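Local atomic coordinates of extracellular solute-binding protein family 1 (Pseudothermotoga lettingae, PDB entry 5CI5), a protein that binds the sugar tagatose and probably delivers it to an ABC transporter for uptake into the cell. Residues M253-R258 with E273-D278. Residues are numbered along the deposited sequence; the frame is centred on the assembly and turned at random.
Sequences MMAQNR and EAANPD
A255, in the last turn of helix 247-255, meets A275, the last residue of helix 268-275, and N276 just after it. The contact packs together the C-terminal ends of two helices joined through strand 261-264 of the three-stranded antiparallel sheet; none of the touching residues lines the tagatose pocket. The apolar part is made by methyl and methylene groups: CB of A255 lies 3.8 Å from CB of A275 and 4.0 Å from CB of N276. Short side chains suit this spot, because the backbones come close, with CA of A255 5.7 Å from CA of N276. The side chains of selenomethionine M254 and A255 touch I272 of helix 268-275, continuing the apolar packing.

The polar part depends on the carboxamide of N276. CB rests against the A255 methyl, and the anti torsion (chi1 175°) turns the amide away from it, toward A255 O, to which N276 ND2 donates at 3.0 Å. The donor lies in the carbonyl plane, but the oxygen is tilted 28° from the amide plane, in keeping with a bent N-H...O angle of 139°. N276 OD1 accepts from D278 N at 3.1 Å, closing an Asx turn; this donor sits well above the carbonyl plane of the amide, not on a lone pair. Asparagine suits this place because one flat group supplies both donor and acceptor.

On the facing side, helix 247-255 ends in a Schellman motif with N257, at positive phi, as C-prime residue. N276 ND2 thus serves a carbonyl in that helix's last turn while OD1 holds the Asx turn, two bonds that probably fix the amide's rotation.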
loop_
_atom_site.group_PDB
_atom_site.type_symbol
_atom_site.label_atom_id
_atom_site.label_comp_id
_atom_site.label_asym_id
_atom_site.label_seq_id
_atom_site.Cartn_x
_atom_site.Cartn_y
_atom_site.Cartn_z
HETATM N N MSE A 253 -17.055 -3.044 0.745
HETATM C CA MSE A 253 -18.137 -3.738 0.056
HETATM C C MSE A 253 -18.005 -5.232 0.276
HETATM O O MSE A 253 -19.017 -5.951 0.387
HETATM C CB MSE A 253 -18.129 -3.410 -1.430
HETATM C CG MSE A 253 -18.427 -1.947 -1.710
HETATM SE SE MSE A 253 -18.256 -1.536 -3.587
HETATM C CE MSE A 253 -18.382 0.398 -3.488
HETATM N N MSE A 254 -16.770 -5.712 0.361
HETATM C CA MSE A 254 -16.558 -7.123 0.616
HETATM C C MSE A 254 -17.153 -7.496 1.991
HETATM O O MSE A 254 -17.727 -8.572 2.163
HETATM C CB MSE A 254 -15.070 -7.470 0.542
HETATM C CG MSE A 254 -14.813 -8.934 0.685
HETATM SE SE MSE A 254 -12.924 -9.389 0.488
HETATM C CE MSE A 254 -12.658 -8.764 -1.344
ATOM N N ALA A 255 -17.011 -6.603 2.959
ATOM C CA ALA A 255 -17.537 -6.835 4.302
ATOM C C ALA A 255 -19.067 -6.916 4.272
ATOM O O ALA A 255 -19.683 -7.462 5.187
ATOM C CB ALA A 255 -17.071 -5.747 5.229
ATOM N N GLN A 256 -19.674 -6.357 3.235
ATOM C CA GLN A 256 -21.114 -6.469 3.040
ATOM C C GLN A 256 -21.491 -7.622 2.115
ATOM O O GLN A 256 -22.636 -7.718 1.716
ATOM C CB GLN A 256 -21.675 -5.188 2.448
ATOM C CG GLN A 256 -21.466 -3.928 3.288
ATOM C CD GLN A 256 -22.071 -2.717 2.602
ATOM O OE1 GLN A 256 -21.850 -2.499 1.411
ATOM N NE2 GLN A 256 -22.854 -1.933 3.344
ATOM N N ASN A 257 -20.530 -8.486 1.788
ATOM C CA ASN A 257 -20.724 -9.581 0.830
ATOM C C ASN A 257 -21.237 -9.120 -0.536
ATOM O O ASN A 257 -22.060 -9.788 -1.162
ATOM C CB ASN A 257 -21.661 -10.622 1.455
ATOM C CG ASN A 257 -21.148 -11.110 2.791
ATOM O OD1 ASN A 257 -19.992 -11.506 2.916
ATOM N ND2 ASN A 257 -21.989 -11.030 3.815
ATOM N N ARG A 258 -20.688 -8.007 -1.032
ATOM C CA ARG A 258 -21.053 -7.502 -2.359
ATOM C C ARG A 258 -19.905 -7.536 -3.355
ATOM O O ARG A 258 -20.144 -7.459 -4.546
ATOM C CB ARG A 258 -21.565 -6.074 -2.252
ATOM C CG ARG A 258 -22.829 -5.996 -1.398
ATOM C CD ARG A 258 -23.725 -4.900 -1.856
ATOM N NE ARG A 258 -23.084 -3.609 -1.722
ATOM C CZ ARG A 258 -22.666 -2.847 -2.725
ATOM N NH1 ARG A 258 -22.107 -1.685 -2.438
ATOM N NH2 ARG A 258 -22.785 -3.219 -3.998
ATOM N N GLU A 273 -12.521 -6.442 9.478
ATOM C CA GLU A 273 -13.145 -7.031 10.666
ATOM C C GLU A 273 -13.835 -5.961 11.491
ATOM O O GLU A 273 -14.856 -6.228 12.119
ATOM C CB GLU A 273 -12.107 -7.808 11.502
ATOM C CG GLU A 273 -11.674 -9.119 10.804
ATOM C CD GLU A 273 -10.438 -9.782 11.397
ATOM O OE1 GLU A 273 -9.956 -9.349 12.469
ATOM O OE2 GLU A 273 -9.930 -10.743 10.779
ATOM N N ALA A 274 -13.301 -4.746 11.471
ATOM C CA ALA A 274 -13.995 -3.620 12.095
ATOM C C ALA A 274 -15.305 -3.289 11.371
ATOM O O ALA A 274 -16.313 -2.987 12.017
ATOM C CB ALA A 274 -13.093 -2.400 12.133
ATOM N N ALA A 275 -15.301 -3.368 10.041
ATOM C CA ALA A 275 -16.496 -3.068 9.236
ATOM C C ALA A 275 -17.603 -4.103 9.449
ATOM O O ALA A 275 -18.788 -3.771 9.399
ATOM C CB ALA A 275 -16.126 -3.010 7.752
ATOM N N ASN A 276 -17.210 -5.355 9.648
ATOM C CA ASN A 276 -18.154 -6.434 9.916
ATOM C C ASN A 276 -17.496 -7.541 10.736
ATOM O O ASN A 276 -16.835 -8.421 10.213
ATOM C CB ASN A 276 -18.717 -6.984 8.604
ATOM C CG ASN A 276 -19.596 -8.189 8.823
ATOM O OD1 ASN A 276 -20.102 -8.408 9.933
ATOM N ND2 ASN A 276 -19.785 -8.983 7.774
ATOM N N PRO A 277 -17.674 -7.501 12.061
ATOM C CA PRO A 277 -16.999 -8.517 12.872
ATOM C C PRO A 277 -17.365 -9.959 12.492
ATOM O O PRO A 277 -16.533 -10.842 12.709
ATOM C CB PRO A 277 -17.465 -8.182 14.297
ATOM C CG PRO A 277 -17.772 -6.734 14.250
ATOM C CD PRO A 277 -18.331 -6.473 12.885
ATOM N N ASP A 278 -18.546 -10.179 11.914
ATOM C CA ASP A 278 -18.983 -11.519 11.552
ATOM C C ASP A 278 -18.186 -12.091 10.383
ATOM O O ASP A 278 -18.314 -13.272 10.083
ATOM C CB ASP A 278 -20.474 -11.533 11.196
ATOM C CG ASP A 278 -21.376 -11.281 12.401
ATOM O OD1 ASP A 278 -20.996 -11.659 13.534
ATOM O OD2 ASP A 278 -22.471 -10.707 12.210
#